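Local structure of 432aa long hypothetical deoxyribodipyrimidine photolyase (2E0I) at residues Tyr45-Glu48 with Phe49-Ser52; Arg138-Thr141 with Ser142-Glu146; Val171-Leu174 with Leu175-Lys179; Leu244-Arg247 with Asp248-Thr251; Glu275-Glu278 with Ser279-Glu282. The protein probably repairs pyrimidine dimers in DNA using light absorbed by flavin, and carries two FAD molecules, one of them probably a light-harvesting cofactor. One frame throughout, in Å; residues are numbered along the deposited sequence.

Interaction 1: Tyr45-Glu48 with Phe49-Ser52; sequences YKSE and FAVS. With FAD (flavin-adenine dinucleotide), chain F.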
# COMPACT_ATOMS: atom_id res chain seq x y z
N TYR A 45 10.32 8.18 -0.79
CA TYR A 45 9.05 7.49 -0.94
C TYR A 45 8.31 7.28 0.38
O TYR A 45 7.40 6.45 0.48
CB TYR A 45 9.29 6.14 -1.62
CG TYR A 45 9.60 6.27 -3.09
CD1 TYR A 45 8.60 6.07 -4.04
CD2 TYR A 45 10.87 6.62 -3.53
CE1 TYR A 45 8.87 6.20 -5.40
CE2 TYR A 45 11.14 6.76 -4.88
CZ TYR A 45 10.14 6.55 -5.81
OH TYR A 45 10.42 6.66 -7.16
N LYS A 46 8.70 8.04 1.39
CA LYS A 46 8.08 7.88 2.69
C LYS A 46 6.80 8.68 2.87
O LYS A 46 6.68 9.81 2.39
CB LYS A 46 9.09 8.25 3.79
CG LYS A 46 8.48 8.35 5.18
CD LYS A 46 9.48 8.93 6.16
CE LYS A 46 8.80 9.42 7.43
NZ LYS A 46 9.78 9.98 8.43
N SER A 47 5.85 8.06 3.56
CA SER A 47 4.57 8.66 3.84
C SER A 47 4.49 8.87 5.36
O SER A 47 4.74 7.94 6.12
CB SER A 47 3.45 7.72 3.37
OG SER A 47 2.18 8.16 3.84
N GLU A 48 4.17 10.09 5.79
CA GLU A 48 4.06 10.35 7.23
C GLU A 48 2.87 9.59 7.78
O GLU A 48 2.93 9.04 8.88
CB GLU A 48 3.91 11.84 7.53
CG GLU A 48 5.17 12.67 7.40
CD GLU A 48 6.37 12.10 8.16
OE1 GLU A 48 6.18 11.54 9.27
OE2 GLU A 48 7.51 12.22 7.65
N PHE A 49 1.78 9.56 7.03
CA PHE A 49 0.59 8.85 7.48
C PHE A 49 0.87 7.35 7.66
O PHE A 49 0.50 6.77 8.67
CB PHE A 49 -0.57 9.04 6.50
CG PHE A 49 -1.15 10.42 6.49
CD1 PHE A 49 -1.52 11.04 7.67
CD2 PHE A 49 -1.37 11.09 5.29
CE1 PHE A 49 -2.11 12.30 7.66
CE2 PHE A 49 -1.96 12.36 5.27
CZ PHE A 49 -2.33 12.96 6.45
N ALA A 50 1.51 6.74 6.67
CA ALA A 50 1.84 5.32 6.74
C ALA A 50 2.70 5.02 7.96
O ALA A 50 2.49 4.02 8.65
CB ALA A 50 2.57 4.90 5.49
N VAL A 51 3.67 5.88 8.21
CA VAL A 51 4.58 5.70 9.33
C VAL A 51 3.85 5.74 10.67
O VAL A 51 4.10 4.91 11.55
CB VAL A 51 5.69 6.76 9.29
CG1 VAL A 51 6.56 6.66 10.51
CG2 VAL A 51 6.54 6.53 8.05
N SER A 52 2.93 6.68 10.83
CA SER A 52 2.18 6.80 12.07
C SER A 52 1.37 5.53 12.31
O SER A 52 1.31 5.01 13.43
CB SER A 52 1.24 7.99 12.01
OG SER A 52 1.99 9.17 11.82
PA FAD F . 9.87 0.73 1.86
O1A FAD F . 8.81 1.04 0.87
O2A FAD F . 10.10 1.48 3.12
O5B FAD F . 11.09 1.37 1.02
C5B FAD F . 12.45 1.10 1.38
C4B FAD F . 13.44 1.69 0.38
O4B FAD F . 12.87 1.55 -0.94
C3B FAD F . 13.64 3.19 0.59
O3B FAD F . 14.89 3.59 0.04
C2B FAD F . 12.48 3.76 -0.23
O2B FAD F . 12.78 5.11 -0.60
C1B FAD F . 12.59 2.87 -1.47
N9A FAD F . 11.35 2.88 -2.27
C8A FAD F . 10.12 2.65 -1.82
N7A FAD F . 9.24 2.70 -2.82
C5A FAD F . 9.92 2.96 -3.93
C6A FAD F . 9.57 3.10 -5.27
N6A FAD F . 8.30 3.01 -5.65
N1A FAD F . 10.54 3.34 -6.17
C2A FAD F . 11.80 3.47 -5.81
N3A FAD F . 12.16 3.34 -4.54
C4A FAD F . 11.26 3.08 -3.58
N1 FAD F . 10.02 -1.97 8.22
C2 FAD F . 11.07 -2.17 9.12
O2 FAD F . 11.44 -3.31 9.40
N3 FAD F . 11.73 -1.06 9.67
C4 FAD F . 11.35 0.24 9.30
O4 FAD F . 11.93 1.21 9.78
C4X FAD F . 10.31 0.43 8.39
N5 FAD F . 9.97 1.72 7.97
C5X FAD F . 8.94 1.91 7.04
C6 FAD F . 8.67 3.19 6.56
C7 FAD F . 7.72 3.38 5.56
C7M FAD F . 7.44 4.80 5.05
C8 FAD F . 7.03 2.29 5.05
C8M FAD F . 5.98 2.46 3.95
C9 FAD F . 7.30 1.01 5.53
C9A FAD F . 8.25 0.81 6.53
N10 FAD F . 8.57 -0.48 6.98
C10 FAD F . 9.65 -0.67 7.86
C1' FAD F . 7.83 -1.66 6.49
C2' FAD F . 8.34 -2.16 5.14
O2' FAD F . 7.25 -2.23 4.21
C3' FAD F . 9.00 -3.53 5.29
O3' FAD F . 10.15 -3.42 6.12
C4' FAD F . 9.41 -4.09 3.92
O4' FAD F . 9.82 -5.45 4.08
C5' FAD F . 10.56 -3.28 3.32
O5' FAD F . 10.48 -3.23 1.90
P FAD F . 9.72 -2.01 1.18
O1P FAD F . 10.01 -2.11 -0.27
O2P FAD F . 8.30 -1.98 1.61
O3P FAD F . 10.51 -0.74 1.77
O HOH W 1 4.34 10.68 10.89
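S47 caps the N-terminus of helix 48-66: its OG accepts a nearly straight hydrogen bond from A50 N (3.2 Å, 170°) and also bonds to L338 O. Serine suits an N-cap because its hydroxyl replaces the carbonyl of a preceding turn. V51 N and S52 N bond to S47 O and E48 O. Just ahead of the cap, Y45 sets one ring face against the adenine of the FAD of chain F, probably the light-harvesting one. Its CB lies near N7A and C8A, CG is 3.4 Å from C5A, CD1 lies over C5A and C6A, and CD2 and CE2 over the C4A-N3A-C2A side. CE1 lies by C6A and N6A, CZ is 3.3 Å from N1A, and OH ends 3.5 Å from the same nitrogen. With the ring cut back to an alanine, the adenine would lose the flat surface against it and is likely to tilt more freely. K46 CG lies 3.7 Å from the flavin methyl C7M. The K46 and V51 side chains cross at about a right angle, and K46 NZ meets E48 OE2 in a salt bridge (3.3 Å) besides bonding to L40 O. Thus an aromatic face and aliphatic carbons touch the cofactor, while polar groups fix the helix start.

Interaction 2: Arg138-Thr141 with Ser142-Glu146; sequences RNFT and SFYNE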
# COMPACT_ATOMS: atom_id res chain seq x y z
N ARG A 138 -0.10 -13.65 -17.76
CA ARG A 138 -0.07 -12.37 -18.47
C ARG A 138 -0.93 -11.31 -17.79
O ARG A 138 -0.46 -10.22 -17.48
CB ARG A 138 -0.53 -12.55 -19.93
CG ARG A 138 -1.98 -13.04 -20.10
CD ARG A 138 -2.41 -13.15 -21.58
NE ARG A 138 -3.76 -13.73 -21.74
CZ ARG A 138 -4.10 -14.99 -21.46
NH1 ARG A 138 -5.35 -15.39 -21.64
NH2 ARG A 138 -3.20 -15.85 -21.00
N ASN A 139 -2.19 -11.66 -17.57
CA ASN A 139 -3.15 -10.75 -16.95
C ASN A 139 -3.75 -11.34 -15.67
O ASN A 139 -3.53 -12.50 -15.33
CB ASN A 139 -4.26 -10.43 -17.94
CG ASN A 139 -5.04 -11.66 -18.36
OD1 ASN A 139 -6.11 -11.54 -18.95
ND2 ASN A 139 -4.51 -12.84 -18.06
N PHE A 140 -4.54 -10.52 -14.99
CA PHE A 140 -5.16 -10.93 -13.75
C PHE A 140 -6.20 -12.04 -13.86
O PHE A 140 -6.18 -12.99 -13.07
CB PHE A 140 -5.82 -9.73 -13.07
CG PHE A 140 -6.53 -10.08 -11.79
CD1 PHE A 140 -5.81 -10.41 -10.65
CD2 PHE A 140 -7.91 -10.14 -11.74
CE1 PHE A 140 -6.46 -10.80 -9.49
CE2 PHE A 140 -8.57 -10.53 -10.58
CZ PHE A 140 -7.85 -10.86 -9.46
N THR A 141 -7.11 -11.92 -14.82
CA THR A 141 -8.18 -12.91 -14.96
C THR A 141 -7.63 -14.31 -15.16
O THR A 141 -8.16 -15.27 -14.62
CB THR A 141 -9.15 -12.54 -16.12
OG1 THR A 141 -8.61 -13.00 -17.36
CG2 THR A 141 -9.36 -11.02 -16.21
N SER A 142 -6.56 -14.42 -15.94
CA SER A 142 -5.94 -15.71 -16.18
C SER A 142 -5.41 -16.25 -14.85
O SER A 142 -5.65 -17.41 -14.49
CB SER A 142 -4.80 -15.54 -17.19
OG SER A 142 -4.06 -16.75 -17.37
N PHE A 143 -4.71 -15.38 -14.12
CA PHE A 143 -4.11 -15.68 -12.82
C PHE A 143 -5.12 -16.15 -11.78
O PHE A 143 -4.94 -17.19 -11.13
CB PHE A 143 -3.39 -14.43 -12.30
CG PHE A 143 -2.91 -14.55 -10.88
CD1 PHE A 143 -1.87 -15.41 -10.55
CD2 PHE A 143 -3.51 -13.81 -9.87
CE1 PHE A 143 -1.44 -15.53 -9.24
CE2 PHE A 143 -3.09 -13.92 -8.55
CZ PHE A 143 -2.05 -14.78 -8.23
N TYR A 144 -6.17 -15.36 -11.61
CA TYR A 144 -7.22 -15.65 -10.64
C TYR A 144 -7.89 -17.00 -10.88
O TYR A 144 -7.97 -17.83 -9.97
CB TYR A 144 -8.28 -14.54 -10.66
CG TYR A 144 -9.39 -14.72 -9.66
CD1 TYR A 144 -9.11 -14.84 -8.29
CD2 TYR A 144 -10.72 -14.80 -10.07
CE1 TYR A 144 -10.13 -15.02 -7.37
CE2 TYR A 144 -11.75 -14.98 -9.16
CZ TYR A 144 -11.45 -15.09 -7.80
OH TYR A 144 -12.46 -15.28 -6.88
N ASN A 145 -8.37 -17.22 -12.10
CA ASN A 145 -9.03 -18.48 -12.43
C ASN A 145 -8.17 -19.70 -12.13
O ASN A 145 -8.68 -20.69 -11.63
CB ASN A 145 -9.42 -18.50 -13.90
CG ASN A 145 -10.44 -17.44 -14.24
OD1 ASN A 145 -10.83 -17.30 -15.40
ND2 ASN A 145 -10.88 -16.69 -13.23
N GLU A 146 -6.88 -19.61 -12.43
CA GLU A 146 -5.98 -20.73 -12.20
C GLU A 146 -5.63 -20.91 -10.72
O GLU A 146 -5.71 -22.02 -10.18
CB GLU A 146 -4.70 -20.55 -13.05
CG GLU A 146 -3.70 -21.73 -13.03
CD GLU A 146 -2.72 -21.75 -14.24
OE1 GLU A 146 -1.74 -22.52 -14.20
OE2 GLU A 146 -2.93 -21.02 -15.24
O HOH W 2 -1.74 -15.94 -18.35
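R138 and S142 face each other at the start of helix 140-147, where R138 N donates to water 2 (2.9 Å), which also bonds to S142 OG. Serine suits this place: its small CB lets the flat R138 guanidinium lie over it, while its hydroxyl bonds to the water. N139 holds the N-cap position, and its backbone O takes a weak bond from F143 N. F140 comes next, its CG anti to the backbone N (chi1 178°), which brings the ring alongside Y144. Y144 CB makes a CH-pi contact 4.2 Å from the centroid of the F140 ring, over its face. The two rings are nearly parallel, 12° apart, but slid so far that they barely overlap. F140 CD1 also packs on F143 CD2 at 4.2 Å. Large flat residues suit this side of the helix because helix 238-256 lies against it: F140 stacks with W246, and Y144 meets Y245. T141, on the exposed side, contributes backbone: its O accepts from N145 N at 3.2 Å.

Interaction 3: Val171-Leu174 with Leu175-Lys179; sequences VDFL and LTFKK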
# COMPACT_ATOMS: atom_id res chain seq x y z
N VAL A 171 9.48 0.43 22.32
CA VAL A 171 8.67 1.22 21.40
C VAL A 171 8.67 2.73 21.63
O VAL A 171 8.47 3.49 20.68
CB VAL A 171 7.23 0.74 21.40
CG1 VAL A 171 7.16 -0.56 20.64
CG2 VAL A 171 6.74 0.54 22.81
N ASP A 172 8.90 3.16 22.87
CA ASP A 172 8.95 4.59 23.19
C ASP A 172 9.84 5.32 22.17
O ASP A 172 9.51 6.40 21.69
CB ASP A 172 9.53 4.81 24.61
CG ASP A 172 8.43 4.97 25.70
OD1 ASP A 172 8.79 5.16 26.89
OD2 ASP A 172 7.22 4.91 25.37
N PHE A 173 10.98 4.71 21.84
CA PHE A 173 11.92 5.28 20.89
C PHE A 173 11.29 5.63 19.55
O PHE A 173 11.65 6.63 18.94
CB PHE A 173 13.08 4.31 20.65
CG PHE A 173 13.96 4.69 19.49
CD1 PHE A 173 14.72 5.86 19.51
CD2 PHE A 173 13.98 3.90 18.34
CE1 PHE A 173 15.48 6.24 18.40
CE2 PHE A 173 14.73 4.27 17.23
CZ PHE A 173 15.49 5.44 17.26
N LEU A 174 10.36 4.79 19.10
CA LEU A 174 9.70 4.99 17.82
C LEU A 174 8.81 6.23 17.73
O LEU A 174 8.50 6.68 16.62
CB LEU A 174 8.91 3.74 17.44
CG LEU A 174 9.77 2.49 17.20
CD1 LEU A 174 8.88 1.29 17.01
CD2 LEU A 174 10.67 2.69 16.00
N LEU A 175 8.42 6.78 18.88
CA LEU A 175 7.56 7.97 18.89
C LEU A 175 8.16 9.19 18.18
O LEU A 175 7.44 10.12 17.79
CB LEU A 175 7.16 8.33 20.33
CG LEU A 175 5.99 7.56 20.97
CD1 LEU A 175 5.01 7.15 19.88
CD2 LEU A 175 6.49 6.33 21.69
N THR A 176 9.47 9.20 17.99
CA THR A 176 10.12 10.32 17.31
C THR A 176 9.65 10.42 15.88
O THR A 176 9.51 11.52 15.34
CB THR A 176 11.62 10.15 17.22
OG1 THR A 176 12.14 9.76 18.50
CG2 THR A 176 12.26 11.45 16.77
N PHE A 177 9.43 9.26 15.26
CA PHE A 177 9.03 9.18 13.87
C PHE A 177 7.55 9.40 13.63
O PHE A 177 7.14 9.62 12.49
CB PHE A 177 9.45 7.82 13.31
CG PHE A 177 10.93 7.57 13.42
CD1 PHE A 177 11.83 8.30 12.66
CD2 PHE A 177 11.41 6.61 14.31
CE1 PHE A 177 13.21 8.08 12.78
CE2 PHE A 177 12.77 6.38 14.43
CZ PHE A 177 13.67 7.12 13.67
N LYS A 178 6.74 9.32 14.68
CA LYS A 178 5.30 9.53 14.52
C LYS A 178 5.11 11.04 14.59
O LYS A 178 5.15 11.63 15.67
CB LYS A 178 4.53 8.83 15.65
CG LYS A 178 3.04 8.74 15.38
CD LYS A 178 2.30 7.87 16.37
CE LYS A 178 2.13 8.58 17.69
NZ LYS A 178 1.20 7.84 18.59
N LYS A 179 4.91 11.65 13.43
CA LYS A 179 4.77 13.11 13.34
C LYS A 179 3.37 13.63 13.04
O LYS A 179 3.00 14.70 13.52
CB LYS A 179 5.73 13.65 12.28
CG LYS A 179 7.20 13.33 12.52
CD LYS A 179 8.05 13.88 11.39
CE LYS A 179 9.47 13.36 11.42
NZ LYS A 179 10.24 13.81 10.22
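A short 3-10 turn in the long loop between helices 140-147 and 189-196 brings L175 against the backbone of D172 and F173 beside F177. Its bonds span three residues: L175 N donates to D172 O (3.0 Å) and F177 N to L174 O (3.1 Å), both from above the carbonyl plane, as is common for bonds three residues apart. T176 suits its exposed place by giving its OG1 hydrogen to F173 O (3.2 Å). The aromatic pair spans four residues. F173 carries CG anti to its backbone N (chi1 168°), whereas in F177 CG is anti to the carbonyl carbon (chi1 -57°); these different settings swing the rings together. They form an offset edge-to-face pair, the edge of F177 toward the face of F173, with planes 87° apart and CE2 of F177 4.0 Å from CE2 of F173. F177 CD2 also packs against L174 CD2 at 4.3 Å. A serine in place of F177 would probably leave the F173 face without its aromatic edge and open a gap beside L174. L175, partly exposed, lays CD2 along the D172 backbone at O and CA. V171, L174 and F177 are the buried ones: V171 touches L59 of helix 48-66, L174 packs on L58 there and on F33 and A35 of strand 28-35, and F177 meets F76 of the edge strand 73-76, where the partly exposed F173 reaches V74.

Interaction 4: Leu244-Arg247 with Asp248-Thr251; sequences LYWR and DFFT. With FAD (flavin-adenine dinucleotide), chain E.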
# COMPACT_ATOMS: atom_id res chain seq x y z
N LEU A 244 -9.08 -9.18 -3.30
CA LEU A 244 -8.01 -9.48 -2.37
C LEU A 244 -6.86 -10.09 -3.17
O LEU A 244 -5.69 -9.88 -2.87
CB LEU A 244 -8.50 -10.49 -1.33
CG LEU A 244 -7.95 -10.36 0.08
CD1 LEU A 244 -8.15 -8.94 0.60
CD2 LEU A 244 -8.68 -11.34 0.97
N TYR A 245 -7.22 -10.86 -4.19
CA TYR A 245 -6.24 -11.52 -5.05
C TYR A 245 -5.46 -10.53 -5.90
O TYR A 245 -4.42 -10.88 -6.45
CB TYR A 245 -6.93 -12.58 -5.93
CG TYR A 245 -7.02 -13.95 -5.28
CD1 TYR A 245 -5.90 -14.76 -5.16
CD2 TYR A 245 -8.23 -14.43 -4.75
CE1 TYR A 245 -5.96 -16.00 -4.53
CE2 TYR A 245 -8.31 -15.67 -4.12
CZ TYR A 245 -7.17 -16.46 -4.01
OH TYR A 245 -7.20 -17.69 -3.36
N TRP A 246 -5.94 -9.30 -6.01
CA TRP A 246 -5.21 -8.30 -6.80
C TRP A 246 -3.93 -7.89 -6.10
O TRP A 246 -3.00 -7.38 -6.74
CB TRP A 246 -6.06 -7.07 -7.06
CG TRP A 246 -6.86 -7.16 -8.32
CD1 TRP A 246 -8.17 -7.51 -8.43
CD2 TRP A 246 -6.40 -6.90 -9.65
NE1 TRP A 246 -8.55 -7.48 -9.75
CE2 TRP A 246 -7.48 -7.11 -10.52
CE3 TRP A 246 -5.17 -6.51 -10.19
CZ2 TRP A 246 -7.38 -6.93 -11.90
CZ3 TRP A 246 -5.07 -6.34 -11.57
CH2 TRP A 246 -6.17 -6.55 -12.40
N ARG A 247 -3.87 -8.11 -4.79
CA ARG A 247 -2.68 -7.80 -4.03
C ARG A 247 -1.59 -8.78 -4.40
O ARG A 247 -0.44 -8.39 -4.62
CB ARG A 247 -2.96 -7.95 -2.55
CG ARG A 247 -3.85 -6.93 -1.99
CD ARG A 247 -3.40 -6.63 -0.59
NE ARG A 247 -3.68 -5.24 -0.32
CZ ARG A 247 -2.82 -4.33 0.10
NH1 ARG A 247 -1.53 -4.58 0.35
NH2 ARG A 247 -3.27 -3.12 0.24
N ASP A 248 -1.94 -10.06 -4.43
CA ASP A 248 -0.98 -11.10 -4.77
C ASP A 248 -0.49 -10.89 -6.19
O ASP A 248 0.72 -10.97 -6.46
CB ASP A 248 -1.63 -12.48 -4.67
CG ASP A 248 -1.62 -13.05 -3.27
OD1 ASP A 248 -2.08 -12.36 -2.32
OD2 ASP A 248 -1.15 -14.19 -3.11
N PHE A 249 -1.42 -10.60 -7.10
CA PHE A 249 -1.06 -10.41 -8.49
C PHE A 249 -0.01 -9.34 -8.71
O PHE A 249 1.02 -9.58 -9.35
CB PHE A 249 -2.28 -10.05 -9.32
CG PHE A 249 -1.98 -9.93 -10.78
CD1 PHE A 249 -1.66 -11.05 -11.54
CD2 PHE A 249 -1.93 -8.68 -11.39
CE1 PHE A 249 -1.30 -10.94 -12.87
CE2 PHE A 249 -1.57 -8.55 -12.73
CZ PHE A 249 -1.25 -9.68 -13.47
N PHE A 250 -0.25 -8.14 -8.20
CA PHE A 250 0.71 -7.07 -8.38
C PHE A 250 2.04 -7.32 -7.67
O PHE A 250 3.09 -6.97 -8.18
CB PHE A 250 0.12 -5.74 -7.96
CG PHE A 250 -0.83 -5.15 -8.98
CD1 PHE A 250 -0.46 -5.03 -10.31
CD2 PHE A 250 -2.08 -4.69 -8.59
CE1 PHE A 250 -1.32 -4.47 -11.25
CE2 PHE A 250 -2.95 -4.11 -9.53
CZ PHE A 250 -2.57 -4.01 -10.86
N THR A 251 1.98 -7.92 -6.49
CA THR A 251 3.19 -8.23 -5.73
C THR A 251 4.06 -9.19 -6.53
O THR A 251 5.26 -8.94 -6.72
CB THR A 251 2.83 -8.89 -4.38
OG1 THR A 251 2.16 -7.94 -3.55
CG2 THR A 251 4.07 -9.42 -3.67
PA FAD E . -12.01 -1.73 -0.78
O1A FAD E . -12.85 -1.72 0.44
O2A FAD E . -12.51 -1.89 -2.16
O5B FAD E . -11.45 -3.22 -0.55
C5B FAD E . -10.98 -4.03 -1.63
C4B FAD E . -9.69 -4.74 -1.24
O4B FAD E . -9.19 -5.55 -2.32
C3B FAD E . -8.61 -3.71 -0.92
O3B FAD E . -8.59 -3.48 0.49
C2B FAD E . -7.35 -4.48 -1.30
O2B FAD E . -7.07 -5.46 -0.31
C1B FAD E . -7.83 -5.15 -2.59
N9A FAD E . -7.82 -4.22 -3.74
C8A FAD E . -8.85 -3.52 -4.22
N7A FAD E . -8.48 -2.87 -5.32
C5A FAD E . -7.20 -3.15 -5.54
C6A FAD E . -6.27 -2.78 -6.51
N6A FAD E . -6.61 -1.98 -7.51
N1A FAD E . -5.01 -3.25 -6.42
C2A FAD E . -4.64 -4.06 -5.44
N3A FAD E . -5.50 -4.44 -4.51
C4A FAD E . -6.77 -4.01 -4.53
N1 FAD E . -3.54 -0.26 -2.56
C2 FAD E . -2.60 -0.39 -1.53
O2 FAD E . -2.81 -1.13 -0.58
N3 FAD E . -1.43 0.38 -1.56
C4 FAD E . -1.21 1.27 -2.61
O4 FAD E . -0.16 1.90 -2.67
C4X FAD E . -2.16 1.41 -3.62
N5 FAD E . -1.97 2.38 -4.62
C5X FAD E . -2.90 2.51 -5.65
C6 FAD E . -2.69 3.47 -6.64
C7 FAD E . -3.59 3.59 -7.69
C7M FAD E . -3.31 4.63 -8.78
C8 FAD E . -4.71 2.77 -7.75
C8M FAD E . -5.70 2.86 -8.91
C9 FAD E . -4.92 1.82 -6.75
C9A FAD E . -4.02 1.68 -5.70
N10 FAD E . -4.21 0.71 -4.70
C10 FAD E . -3.33 0.65 -3.61
C1' FAD E . -5.36 -0.23 -4.77
C2' FAD E . -6.67 0.18 -4.09
O2' FAD E . -7.08 1.47 -4.54
C3' FAD E . -6.56 0.17 -2.56
O3' FAD E . -6.10 -1.12 -2.13
C4' FAD E . -7.92 0.43 -1.91
O4' FAD E . -8.45 1.69 -2.36
C5' FAD E . -7.81 0.45 -0.39
O5' FAD E . -9.06 0.79 0.22
P FAD E . -10.08 -0.33 0.75
O1P FAD E . -9.32 -1.28 1.59
O2P FAD E . -11.23 0.37 1.35
O3P FAD E . -10.54 -1.08 -0.61
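W246 bears on F249 and F250, one turn ahead of it, and the three form an aromatic cluster. Its six-membered ring meets both obliquely: the planes are 82° apart with F249 and 38° apart with F250. CZ3 of W246 lies 3.9 Å from CD2 of F249, and CE3 and CZ3 together run beside CE2 and CZ of F250. Tryptophan suits this position because it is broad enough to touch two rings. W246 CB rests 3.7 Å from C2A of the FAD of chain E. F250 in turn presents its ring edge, at CE2, to N1A of the same adenine (3.8 Å). These residues lie on helix 238-256 of the FAD-binding domain, which is kinked here: R247 N bonds to L244 O, three residues back, instead of keeping the regular bond. R247 sends its side chain to the cofactor. With CG anti to the carbonyl carbon (chi1 -70°) and the chain bent at chi2 and chi3, NE arrives at the ribose and donates a weak hydrogen bond to O2B (3.4 Å). Its backbone O is gripped twice, by T251 N (3.1 Å) and T251 OG1 (2.8 Å), from opposite faces of the carbonyl plane; threonine thereby satisfies its hydroxyl within the helix. D248 is buried, and its OD2 accepts from the backbone N of both L129 and T130, tying the helix to that loop.

Interaction 5: Glu275-Glu278 with Ser279-Glu282; sequences ENNE and SYFE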
# COMPACT_ATOMS: atom_id res chain seq x y z
N GLU A 275 5.19 15.35 -21.28
CA GLU A 275 5.26 16.80 -21.30
C GLU A 275 5.76 17.32 -19.96
O GLU A 275 6.36 18.39 -19.89
CB GLU A 275 3.87 17.35 -21.59
CG GLU A 275 3.80 18.86 -21.69
CD GLU A 275 2.51 19.40 -21.13
OE1 GLU A 275 2.35 19.34 -19.89
OE2 GLU A 275 1.65 19.87 -21.90
N ASN A 276 5.51 16.56 -18.90
CA ASN A 276 5.91 16.90 -17.52
C ASN A 276 5.89 18.37 -17.15
O ASN A 276 6.85 18.87 -16.57
CB ASN A 276 7.29 16.34 -17.20
CG ASN A 276 7.29 14.84 -17.01
OD1 ASN A 276 6.31 14.26 -16.56
ND2 ASN A 276 8.41 14.21 -17.33
N ASN A 277 4.80 19.06 -17.45
CA ASN A 277 4.71 20.47 -17.11
C ASN A 277 4.59 20.66 -15.59
O ASN A 277 3.50 20.56 -15.03
CB ASN A 277 3.51 21.11 -17.81
CG ASN A 277 3.21 22.49 -17.29
OD1 ASN A 277 4.10 23.31 -17.12
ND2 ASN A 277 1.94 22.75 -17.03
N GLU A 278 5.72 20.93 -14.94
CA GLU A 278 5.77 21.12 -13.49
C GLU A 278 4.65 21.97 -12.90
O GLU A 278 4.33 21.88 -11.72
CB GLU A 278 7.13 21.71 -13.10
CG GLU A 278 7.94 20.83 -12.17
CD GLU A 278 9.45 20.94 -12.42
OE1 GLU A 278 9.91 20.42 -13.47
OE2 GLU A 278 10.16 21.54 -11.58
N SER A 279 4.04 22.78 -13.75
CA SER A 279 2.96 23.64 -13.33
C SER A 279 1.66 22.85 -13.13
O SER A 279 0.98 23.00 -12.12
CB SER A 279 2.75 24.73 -14.37
OG SER A 279 1.70 25.60 -13.98
N TYR A 280 1.31 22.02 -14.11
CA TYR A 280 0.11 21.20 -14.01
C TYR A 280 0.24 20.24 -12.83
O TYR A 280 -0.68 20.08 -12.04
CB TYR A 280 -0.11 20.37 -15.28
CG TYR A 280 -0.38 21.15 -16.54
CD1 TYR A 280 -1.02 22.38 -16.52
CD2 TYR A 280 -0.04 20.61 -17.78
CE1 TYR A 280 -1.33 23.07 -17.70
CE2 TYR A 280 -0.34 21.28 -18.97
CZ TYR A 280 -0.99 22.51 -18.92
OH TYR A 280 -1.31 23.16 -20.09
N PHE A 281 1.40 19.60 -12.73
CA PHE A 281 1.68 18.65 -11.66
C PHE A 281 1.45 19.26 -10.28
O PHE A 281 0.94 18.60 -9.38
CB PHE A 281 3.13 18.17 -11.76
CG PHE A 281 3.51 17.17 -10.71
CD1 PHE A 281 2.76 16.01 -10.54
CD2 PHE A 281 4.59 17.38 -9.89
CE1 PHE A 281 3.10 15.08 -9.56
CE2 PHE A 281 4.94 16.46 -8.91
CZ PHE A 281 4.19 15.31 -8.75
N GLU A 282 1.85 20.52 -10.12
CA GLU A 282 1.69 21.20 -8.85
C GLU A 282 0.21 21.42 -8.57
O GLU A 282 -0.23 21.34 -7.42
CB GLU A 282 2.43 22.53 -8.90
CG GLU A 282 2.68 23.13 -7.53
CD GLU A 282 3.99 22.66 -6.90
OE1 GLU A 282 4.24 21.43 -6.88
OE2 GLU A 282 4.76 23.52 -6.42
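Backbone hydrogen bonds from F281 and E282 back to N277 and E278 start helix 278-286. F281 N donates to N277 O at 3.3 Å, E282 N to E278 O at 3.2 Å, and Y280 N adds a weak, bent bond to N277 O. Within the loop ahead of the helix, E275 OE1 takes another weak bond, from N277 N (3.5 Å). Contacts with a ring come next. N277 CB lies 3.6 Å from CD2 of the Y280 ring. E275 comes to the same tyrosine obliquely: its CG is anti to the backbone N (chi1 -178°), the side chain crosses Y280 at about a right angle, and OE1 reaches 3.4 Å from both CD2 and CE2. N277 occupies the N-cap, a common place for asparagine. The helix belongs to the FAD-binding domain but lies at its surface, where F281 turns edge-to-face with W329 of helix 327-337. The charged interactions are the remaining group. E275 OE2 forms a salt bridge with R417, and E282 OE1 pairs with K285. E278, in the first turn, places a carboxylate near the helix start, where negative charge would probably suit the helix dipole.

Two pairs of contacts meet directly. Interactions 1 and 3 have centres 13 Å apart and touch where V51 CG1 packs on F177 O (3.6 Å) and S52 OG lies near K178 CG (3.7 Å), so the end of the 171-179 loop rests on the capped helix beside the FAD of chain F. Interactions 2 and 4, with centres 11 Å apart, join helix 140-147 to the helix whose W246 and F250 touch the adenine of the FAD of chain E, which as in other photolyases is probably the catalytic flavin. Interactions 1 and 4 thus each serve one flavin, their nearest atoms about 11 Å apart. Interaction 5 stands off at the surface, its F281 side chain about 12 Å from a bound FAD.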